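Thioredoxin family protein (Streptococcus pneumoniae, PDB 2YP6) is a surface-exposed thioredoxin-fold lipoprotein that probably carries out thiol-disulfide exchange and helps the pneumococcus withstand extracellular oxidative stress. Local coordinates at residues P50-Q55 with Q145-R150; M92-K97 with I172-A177; P122-F125 with G129-D132. All coordinates share one frame; numbering follows the deposited sequence.

Overall arrangement
From the N terminus, the chain first passes 50-55, the approach to strand 53-56, which contact 1 joins to the end of helix 142-146, closing a loop of 89 residues. Contact 2 starts within that loop at 92-97, on helix 88-96, but its partner 172-177, at the start of helix 174-182, lies beyond 145-150, so contacts 1 and 2 cross along the chain. Contact 3 is a short local closure inside both larger loops, tying helix 120-127 to the loop before strand 135-137. Contacts 1 and 2 lie on opposite sides of the chain's centre, their centres about 22 Å apart. Contact 3 touches contact 2, where Met92 packs against Gly129, Tyr130 and Lys131.

Contact 1: residues P50-Q55 with Q145-R150; sequences PDFTLQ and QAYQIR
Pro50 lies across one face of the Tyr147 ring, and this pairing forms the apolar centre of the contact. Its CD carbon sits 3.8 Å from the ring centroid, 25° off the normal and offset toward the rim on the phenol side, a CH-pi contact in which CD comes within 3.4 Å of Tyr147 CZ. A proline suits the place because its rigid, compact ring presents CB, CG and CD together as an apolar surface, and its CD hydrogens, next to nitrogen, are slightly polarised toward an electron-rich face. On the side toward the helix, Pro50 CB meets Ala146 CB at 4.0 Å; the small methyl of alanine lets the last turn of helix 142-146 come close. Phe52 adds a second aromatic group, crossing Tyr147 at about a right angle and turning its ring edge to the hydroxyl, with CE2 3.8 Å from Tyr147 OH. Further in, Tyr147 also meets the rings of Tyr156 and Phe76, so its aromatic part is buried in the core beside the sheet.

The helix stops just here: Gln148, at positive phi, is the C-prime residue of a Schellman motif, and Tyr147 is the first residue to leave helical angles. With CG beside its backbone N (chi1 -79°), Tyr147 reaches over to the 50-55 segment. At the polar edge its OH donates to Pro50 O at 2.7 Å, in the carbonyl plane and on a lone pair, with a C=O...O angle of 136°. Pro50 lies in the loop three residues before strand 53-56, so the bond fixes the entry to that strand. Within the thioredoxin-type domain, one tyrosine thus serves twice: its ring supports the proline, while its hydroxyl satisfies a backbone oxygen and ties this N-terminal loop to the end of helix 142-146.

Contact 2: residues M92-K97 with I172-A177; sequences MELAAK and ISNADA
Leu94 and Asn174 meet through different first torsions. In Leu94 CG is anti to the backbone N (chi1 -164°), which lays CB and CD1 along the asparagine; in Asn174 CG lies beside its backbone N (chi1 -72°), which carries the amide across to helix 88-96. The two side chains run alongside one another, antiparallel. The amide lies against the leucine, with Asn174 CG 3.9 Å from Leu94 CD1. Its oxygen end rests on the leucine, with OD1 3.6 Å from Leu94 CB, and its nitrogen end passes Glu93, with ND2 3.6 Å from Glu93 CB. Glu93 OE1 comes no nearer than 3.7 Å to Asn174 ND2 and is not bonded to it; the carboxylate and amide planes are turned 55° apart.

These residues join helix 88-96 to helix 174-182, two helices that pack against the same face of the central sheet, as the helix after the CxxC motif and the C-terminal helix do in the thioredoxin fold. Leu94, which touches Tyr73 and Phe102, packs between the helices and the sheet, and Ala177 also touches Tyr73. Ser173 is the N-cap of the C-terminal helix: its OG accepts from Asp176 N at 2.9 Å. Asn174, in the first turn, faces helix 88-96.

An asparagine suits this buried site because its ND2 has two hydrogens to give. One goes to Glu90 O, one turn before Leu94, and the other to a water 3.0 Å from ND2. That water also receives a bond from Lys97 NZ at 3.3 Å, and the lysine itself forms a salt bridge with Glu178 further along helix 174-182.

Contact 3: residues P122-F125 with G129-D132; sequences PQWF and GYKD
The carbonyl oxygen of Phe125 receives the backbone N-H of Tyr130, the one hydrogen bond between these segments and one of the two that reach back into the last helical turn in a Schellman motif. At 3.3 Å from Tyr130 N to Phe125 O and an N-H...O angle of 147° it is somewhat long, with the donor tilted out of the carbonyl plane. The bond spans Gly129, whose positive phi turns the chain out of helix 120-127; a phi of this kind is easily reached by glycine, which carries no CB.

Once the chain has turned, Tyr130 folds back over the helix. Its CB stands above the centre of the Phe125 ring, 3.5 Å from the centroid, a CH-pi contact that is nearly perpendicular to the face. Phe125 has CG anti to its own backbone N (chi1 -172°), which sends the ring out under Tyr130. Beyond CB, the tyrosine ring presents its edge to the same face, centroids 5.5 Å apart, with Tyr130 CD2 3.8 Å from Phe125 CD1. The pair is edge-to-face, which sets the positive rim of one ring against the electron-rich face of the other. The edge of Tyr130 also points, offset, to the face of the six-membered ring of Trp124, planes at 80°, and Tyr130 CE2 comes 4.1 Å from Trp124 CH2. Farther out, Lys131 NZ makes a salt bridge with Asp132 OD2 of 3.0 Å.

Tyr130 also packs on Met88, Pro89 and Met92 of helix 88-96, and Trp124 touches Trp77 and Ser79 in the loop leading to the disulfide-bonded Cys81 and Cys84. The arrangement is a Schellman motif ending a helix, its turn backed by an aromatic cluster beside the CxxC region of a thioredoxin-type fold.

Contact 1: residues P50-Q55 with Q145-R150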
loop_
_atom_site.group_PDB
_atom_site.type_symbol
_atom_site.label_atom_id
_atom_site.label_comp_id
_atom_site.label_asym_id
_atom_site.label_seq_id
_atom_site.Cartn_x
_atom_site.Cartn_y
_atom_site.Cartn_z
ATOM N N PRO A 50 -6.905 0.258 10.849
ATOM C CA PRO A 50 -6.910 -1.100 11.393
ATOM C C PRO A 50 -5.520 -1.741 11.339
ATOM O O PRO A 50 -4.748 -1.593 10.382
ATOM C CB PRO A 50 -7.894 -1.842 10.482
ATOM C CG PRO A 50 -8.787 -0.796 9.925
ATOM C CD PRO A 50 -7.920 0.433 9.786
ATOM N N ASP A 51 -5.181 -2.413 12.419
ATOM C CA ASP A 51 -3.928 -3.128 12.493
ATOM C C ASP A 51 -3.907 -4.315 11.539
ATOM O O ASP A 51 -4.948 -4.872 11.200
ATOM C CB ASP A 51 -3.709 -3.650 13.898
ATOM C CG ASP A 51 -3.192 -2.592 14.823
ATOM O OD1 ASP A 51 -1.985 -2.280 14.729
ATOM O OD2 ASP A 51 -3.990 -2.086 15.633
ATOM N N PHE A 52 -2.707 -4.690 11.131
ATOM C CA PHE A 52 -2.488 -5.908 10.379
ATOM C C PHE A 52 -1.098 -6.469 10.602
ATOM O O PHE A 52 -0.151 -5.751 10.996
ATOM C CB PHE A 52 -2.785 -5.706 8.882
ATOM C CG PHE A 52 -1.968 -4.624 8.237
ATOM C CD1 PHE A 52 -0.649 -4.850 7.864
ATOM C CD2 PHE A 52 -2.524 -3.384 7.984
ATOM C CE1 PHE A 52 0.121 -3.835 7.263
ATOM C CE2 PHE A 52 -1.770 -2.364 7.380
ATOM C CZ PHE A 52 -0.461 -2.591 7.016
ATOM N N THR A 53 -1.003 -7.783 10.392
ATOM C CA THR A 53 0.241 -8.534 10.454
ATOM C C THR A 53 0.274 -9.409 9.201
ATOM O O THR A 53 -0.527 -10.341 9.064
ATOM C CB THR A 53 0.337 -9.384 11.727
ATOM O OG1 THR A 53 0.268 -8.522 12.873
ATOM C CG2 THR A 53 1.651 -10.157 11.782
ATOM N N LEU A 54 1.186 -9.085 8.287
ATOM C CA LEU A 54 1.271 -9.794 6.996
ATOM C C LEU A 54 2.708 -10.165 6.609
ATOM O O LEU A 54 3.646 -9.450 6.967
ATOM C CB LEU A 54 0.711 -8.897 5.910
ATOM C CG LEU A 54 -0.732 -8.445 6.084
ATOM C CD1 LEU A 54 -1.066 -7.371 5.037
ATOM C CD2 LEU A 54 -1.677 -9.655 6.035
ATOM N N GLN A 55 2.874 -11.269 5.884
ATOM C CA GLN A 55 4.144 -11.604 5.264
ATOM C C GLN A 55 4.341 -10.744 4.006
ATOM O O GLN A 55 3.418 -10.573 3.215
ATOM C CB GLN A 55 4.187 -13.090 4.867
ATOM C CG GLN A 55 4.193 -14.036 6.038
ATOM C CD GLN A 55 5.410 -13.825 6.922
ATOM O OE1 GLN A 55 5.282 -13.515 8.101
ATOM N NE2 GLN A 55 6.599 -13.996 6.349
ATOM N N GLN A 145 -10.615 -6.554 3.616
ATOM C CA GLN A 145 -11.911 -6.456 4.264
ATOM C C GLN A 145 -11.892 -5.377 5.343
ATOM O O GLN A 145 -12.817 -4.563 5.433
ATOM C CB GLN A 145 -12.302 -7.799 4.880
ATOM C CG GLN A 145 -13.690 -7.824 5.464
ATOM C CD GLN A 145 -14.094 -9.216 5.941
ATOM O OE1 GLN A 145 -13.335 -10.181 5.805
ATOM N NE2 GLN A 145 -15.291 -9.322 6.501
ATOM N N ALA A 146 -10.854 -5.382 6.171
ATOM C CA ALA A 146 -10.772 -4.429 7.264
ATOM C C ALA A 146 -10.790 -2.989 6.755
ATOM O O ALA A 146 -11.364 -2.108 7.403
ATOM C CB ALA A 146 -9.522 -4.664 8.087
ATOM N N TYR A 147 -10.133 -2.740 5.624
ATOM C CA TYR A 147 -10.052 -1.393 5.074
ATOM C C TYR A 147 -11.212 -1.087 4.097
ATOM O O TYR A 147 -11.226 -0.044 3.412
ATOM C CB TYR A 147 -8.663 -1.164 4.419
ATOM C CG TYR A 147 -7.566 -0.876 5.428
ATOM C CD1 TYR A 147 -7.038 -1.867 6.227
ATOM C CD2 TYR A 147 -7.078 0.420 5.597
ATOM C CE1 TYR A 147 -6.070 -1.578 7.168
ATOM C CE2 TYR A 147 -6.104 0.696 6.517
ATOM C CZ TYR A 147 -5.622 -0.296 7.319
ATOM O OH TYR A 147 -4.642 0.002 8.226
ATOM N N GLN A 148 -12.179 -1.997 4.037
ATOM C CA GLN A 148 -13.390 -1.814 3.230
ATOM C C GLN A 148 -13.101 -1.411 1.791
ATOM O O GLN A 148 -13.700 -0.480 1.234
ATOM C CB GLN A 148 -14.298 -0.796 3.905
ATOM C CG GLN A 148 -14.715 -1.235 5.314
ATOM C CD GLN A 148 -15.801 -0.359 5.903
ATOM O OE1 GLN A 148 -15.640 0.194 6.987
ATOM N NE2 GLN A 148 -16.914 -0.235 5.195
ATOM N N ILE A 149 -12.203 -2.148 1.164
ATOM C CA ILE A 149 -11.834 -1.832 -0.195
ATOM C C ILE A 149 -13.029 -2.103 -1.117
ATOM O O ILE A 149 -13.648 -3.156 -1.031
ATOM C CB ILE A 149 -10.594 -2.622 -0.605
ATOM C CG1 ILE A 149 -9.427 -2.264 0.329
ATOM C CG2 ILE A 149 -10.237 -2.358 -2.075
ATOM C CD1 ILE A 149 -9.097 -0.768 0.381
ATOM N N ARG A 150 -13.377 -1.125 -1.950
ATOM C CA ARG A 150 -14.481 -1.279 -2.915
ATOM C C ARG A 150 -13.937 -1.256 -4.349
ATOM O O ARG A 150 -14.502 -1.880 -5.250
ATOM C CB ARG A 150 -15.516 -0.155 -2.732
ATOM C CG ARG A 150 -14.911 1.252 -2.924
ATOM C CD ARG A 150 -15.946 2.373 -3.191
ATOM N NE ARG A 150 -16.660 2.780 -1.979
ATOM C CZ ARG A 150 -17.145 4.003 -1.743
ATOM N NH1 ARG A 150 -17.005 4.986 -2.628
ATOM N NH2 ARG A 150 -17.774 4.234 -0.597
#

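Contact 2: residues M92-K97 with I172-A177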
loop_
_atom_site.group_PDB
_atom_site.type_symbol
_atom_site.label_atom_id
_atom_site.label_comp_id
_atom_site.label_asym_id
_atom_site.label_seq_id
_atom_site.Cartn_x
_atom_site.Cartn_y
_atom_site.Cartn_z
ATOM N N MET A 92 7.411 3.944 -7.374
ATOM C CA MET A 92 8.875 3.794 -7.301
ATOM C C MET A 92 9.610 5.121 -7.278
ATOM O O MET A 92 10.587 5.260 -6.526
ATOM C CB MET A 92 9.409 2.887 -8.403
ATOM C CG MET A 92 8.867 1.471 -8.276
ATOM S SD MET A 92 9.243 0.454 -9.702
ATOM C CE MET A 92 11.004 0.636 -9.808
ATOM N N GLU A 93 9.175 6.096 -8.089
ATOM C CA GLU A 93 9.726 7.454 -7.983
ATOM C C GLU A 93 9.658 7.991 -6.559
ATOM O O GLU A 93 10.617 8.602 -6.039
ATOM C CB GLU A 93 8.965 8.452 -8.866
ATOM C CG GLU A 93 9.312 8.418 -10.327
ATOM C CD GLU A 93 8.450 9.347 -11.161
ATOM O OE1 GLU A 93 7.221 9.441 -10.950
ATOM O OE2 GLU A 93 9.005 9.981 -12.056
ATOM N N LEU A 94 8.493 7.825 -5.953
ATOM C CA LEU A 94 8.280 8.313 -4.604
ATOM C C LEU A 94 9.189 7.584 -3.630
ATOM O O LEU A 94 9.808 8.218 -2.760
ATOM C CB LEU A 94 6.814 8.151 -4.215
ATOM C CG LEU A 94 6.333 8.934 -2.999
ATOM C CD1 LEU A 94 6.526 10.422 -3.226
ATOM C CD2 LEU A 94 4.897 8.616 -2.741
ATOM N N ALA A 95 9.306 6.270 -3.781
ATOM C CA ALA A 95 10.130 5.486 -2.861
ATOM C C ALA A 95 11.601 5.888 -2.932
ATOM O O ALA A 95 12.321 5.814 -1.937
ATOM C CB ALA A 95 9.968 4.016 -3.111
ATOM N N ALA A 96 12.025 6.381 -4.089
ATOM C CA ALA A 96 13.412 6.745 -4.311
ATOM C C ALA A 96 13.781 8.085 -3.680
ATOM O O ALA A 96 14.957 8.404 -3.574
ATOM C CB ALA A 96 13.704 6.794 -5.815
ATOM N N LYS A 97 12.788 8.886 -3.304
ATOM C CA LYS A 97 13.055 10.202 -2.727
ATOM C C LYS A 97 13.624 10.022 -1.317
ATOM O O LYS A 97 13.103 9.230 -0.534
ATOM C CB LYS A 97 11.784 11.051 -2.635
ATOM C CG LYS A 97 11.039 11.278 -3.943
ATOM C CD LYS A 97 10.984 12.721 -4.339
ATOM C CE LYS A 97 10.242 12.896 -5.651
ATOM N NZ LYS A 97 8.819 13.256 -5.434
ATOM N N ILE A 172 -3.079 8.376 -6.772
ATOM C CA ILE A 172 -2.823 9.737 -6.298
ATOM C C ILE A 172 -1.445 10.156 -6.828
ATOM O O ILE A 172 -0.524 9.353 -6.830
ATOM C CB ILE A 172 -2.898 9.814 -4.748
ATOM C CG1 ILE A 172 -2.782 11.259 -4.262
ATOM C CG2 ILE A 172 -1.854 8.924 -4.087
ATOM C CD1 ILE A 172 -3.052 11.402 -2.781
ATOM N N SER A 173 -1.313 11.380 -7.318
ATOM C CA SER A 173 -0.025 11.834 -7.820
ATOM C C SER A 173 0.945 11.945 -6.650
ATOM O O SER A 173 0.524 12.148 -5.500
ATOM C CB SER A 173 -0.153 13.195 -8.488
ATOM O OG SER A 173 -0.440 14.174 -7.516
ATOM N N ASN A 174 2.229 11.846 -6.944
ATOM C CA ASN A 174 3.235 11.983 -5.901
ATOM C C ASN A 174 3.129 13.383 -5.285
ATOM O O ASN A 174 3.219 13.525 -4.076
ATOM C CB ASN A 174 4.643 11.757 -6.457
ATOM C CG ASN A 174 4.916 10.307 -6.792
ATOM O OD1 ASN A 174 4.169 9.406 -6.389
ATOM N ND2 ASN A 174 6.020 10.066 -7.494
ATOM N N ALA A 175 2.908 14.404 -6.121
ATOM C CA ALA A 175 2.775 15.765 -5.617
ATOM C C ALA A 175 1.622 15.856 -4.620
ATOM O O ALA A 175 1.752 16.444 -3.548
ATOM C CB ALA A 175 2.577 16.755 -6.760
ATOM N N ASP A 176 0.484 15.277 -4.976
ATOM C CA ASP A 176 -0.676 15.333 -4.100
ATOM C C ASP A 176 -0.414 14.533 -2.820
ATOM O O ASP A 176 -0.810 14.958 -1.737
ATOM C CB ASP A 176 -1.921 14.818 -4.809
ATOM C CG ASP A 176 -2.495 15.821 -5.779
ATOM O OD1 ASP A 176 -2.047 16.986 -5.768
ATOM O OD2 ASP A 176 -3.410 15.451 -6.537
ATOM N N ALA A 177 0.262 13.383 -2.922
ATOM C CA ALA A 177 0.553 12.593 -1.728
ATOM C C ALA A 177 1.487 13.335 -0.762
ATOM O O ALA A 177 1.259 13.345 0.458
ATOM C CB ALA A 177 1.156 11.206 -2.092
HETATM O O HOH W 1 7.552 12.492 -8.351
#

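Contact 3: residues P122-F125 with G129-D132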
loop_
_atom_site.group_PDB
_atom_site.type_symbol
_atom_site.label_atom_id
_atom_site.label_comp_id
_atom_site.label_asym_id
_atom_site.label_seq_id
_atom_site.Cartn_x
_atom_site.Cartn_y
_atom_site.Cartn_z
ATOM N N PRO A 122 5.771 -12.844 -7.597
ATOM C CA PRO A 122 7.075 -12.177 -7.572
ATOM C C PRO A 122 7.794 -12.213 -8.912
ATOM O O PRO A 122 8.455 -11.231 -9.255
ATOM C CB PRO A 122 7.849 -12.911 -6.467
ATOM C CG PRO A 122 7.040 -14.090 -6.084
ATOM C CD PRO A 122 5.665 -13.938 -6.616
ATOM N N GLN A 123 7.628 -13.293 -9.669
ATOM C CA GLN A 123 8.218 -13.404 -10.989
ATOM C C GLN A 123 7.640 -12.323 -11.903
ATOM O O GLN A 123 8.378 -11.590 -12.578
ATOM C CB GLN A 123 7.967 -14.812 -11.575
ATOM C CG GLN A 123 8.199 -14.897 -13.092
ATOM C CD GLN A 123 7.970 -16.301 -13.680
ATOM O OE1 GLN A 123 7.290 -17.145 -13.087
ATOM N NE2 GLN A 123 8.541 -16.543 -14.857
ATOM N N TRP A 124 6.319 -12.207 -11.906
ATOM C CA TRP A 124 5.646 -11.179 -12.689
ATOM C C TRP A 124 6.108 -9.757 -12.281
ATOM O O TRP A 124 6.381 -8.914 -13.132
ATOM C CB TRP A 124 4.127 -11.303 -12.501
ATOM C CG TRP A 124 3.381 -10.204 -13.167
ATOM C CD1 TRP A 124 3.019 -10.147 -14.479
ATOM C CD2 TRP A 124 2.918 -8.981 -12.569
ATOM N NE1 TRP A 124 2.352 -8.974 -14.729
ATOM C CE2 TRP A 124 2.283 -8.239 -13.582
ATOM C CE3 TRP A 124 2.975 -8.445 -11.280
ATOM C CZ2 TRP A 124 1.723 -6.987 -13.350
ATOM C CZ3 TRP A 124 2.404 -7.216 -11.053
ATOM C CH2 TRP A 124 1.782 -6.503 -12.082
ATOM N N PHE A 125 6.190 -9.513 -10.980
ATOM C CA PHE A 125 6.541 -8.198 -10.443
ATOM C C PHE A 125 7.910 -7.780 -10.971
ATOM O O PHE A 125 8.101 -6.667 -11.468
ATOM C CB PHE A 125 6.550 -8.298 -8.916
ATOM C CG PHE A 125 6.705 -6.990 -8.195
ATOM C CD1 PHE A 125 5.632 -6.150 -8.013
ATOM C CD2 PHE A 125 7.921 -6.636 -7.662
ATOM C CE1 PHE A 125 5.782 -4.965 -7.326
ATOM C CE2 PHE A 125 8.071 -5.467 -6.982
ATOM C CZ PHE A 125 7.001 -4.637 -6.805
ATOM N N GLY A 129 9.823 -4.828 -14.177
ATOM C CA GLY A 129 10.839 -3.868 -13.753
ATOM C C GLY A 129 10.534 -3.214 -12.410
ATOM O O GLY A 129 11.169 -2.229 -12.023
ATOM N N TYR A 130 9.560 -3.749 -11.683
ATOM C CA TYR A 130 9.188 -3.145 -10.412
ATOM C C TYR A 130 10.170 -3.598 -9.339
ATOM O O TYR A 130 10.670 -4.726 -9.369
ATOM C CB TYR A 130 7.759 -3.486 -9.985
ATOM C CG TYR A 130 6.674 -3.112 -10.985
ATOM C CD1 TYR A 130 6.865 -2.107 -11.935
ATOM C CD2 TYR A 130 5.464 -3.783 -10.988
ATOM C CE1 TYR A 130 5.865 -1.788 -12.849
ATOM C CE2 TYR A 130 4.476 -3.470 -11.886
ATOM C CZ TYR A 130 4.668 -2.484 -12.806
ATOM O OH TYR A 130 3.666 -2.209 -13.693
ATOM N N LYS A 131 10.447 -2.697 -8.408
ATOM C CA LYS A 131 11.291 -3.006 -7.261
ATOM C C LYS A 131 11.260 -1.852 -6.273
ATOM O O LYS A 131 10.697 -0.804 -6.555
ATOM C CB LYS A 131 12.722 -3.289 -7.709
ATOM C CG LYS A 131 13.365 -2.132 -8.443
ATOM C CD LYS A 131 14.741 -2.524 -8.967
ATOM C CE LYS A 131 15.503 -1.316 -9.473
ATOM N NZ LYS A 131 16.112 -0.526 -8.353
ATOM N N ASP A 132 11.868 -2.061 -5.108
ATOM C CA ASP A 132 11.926 -1.055 -4.048
ATOM C C ASP A 132 10.578 -0.678 -3.471
ATOM O O ASP A 132 10.462 0.347 -2.800
ATOM C CB ASP A 132 12.668 0.197 -4.534
ATOM C CG ASP A 132 14.078 -0.117 -5.027
ATOM O OD1 ASP A 132 14.750 -0.985 -4.431
ATOM O OD2 ASP A 132 14.511 0.462 -6.044
#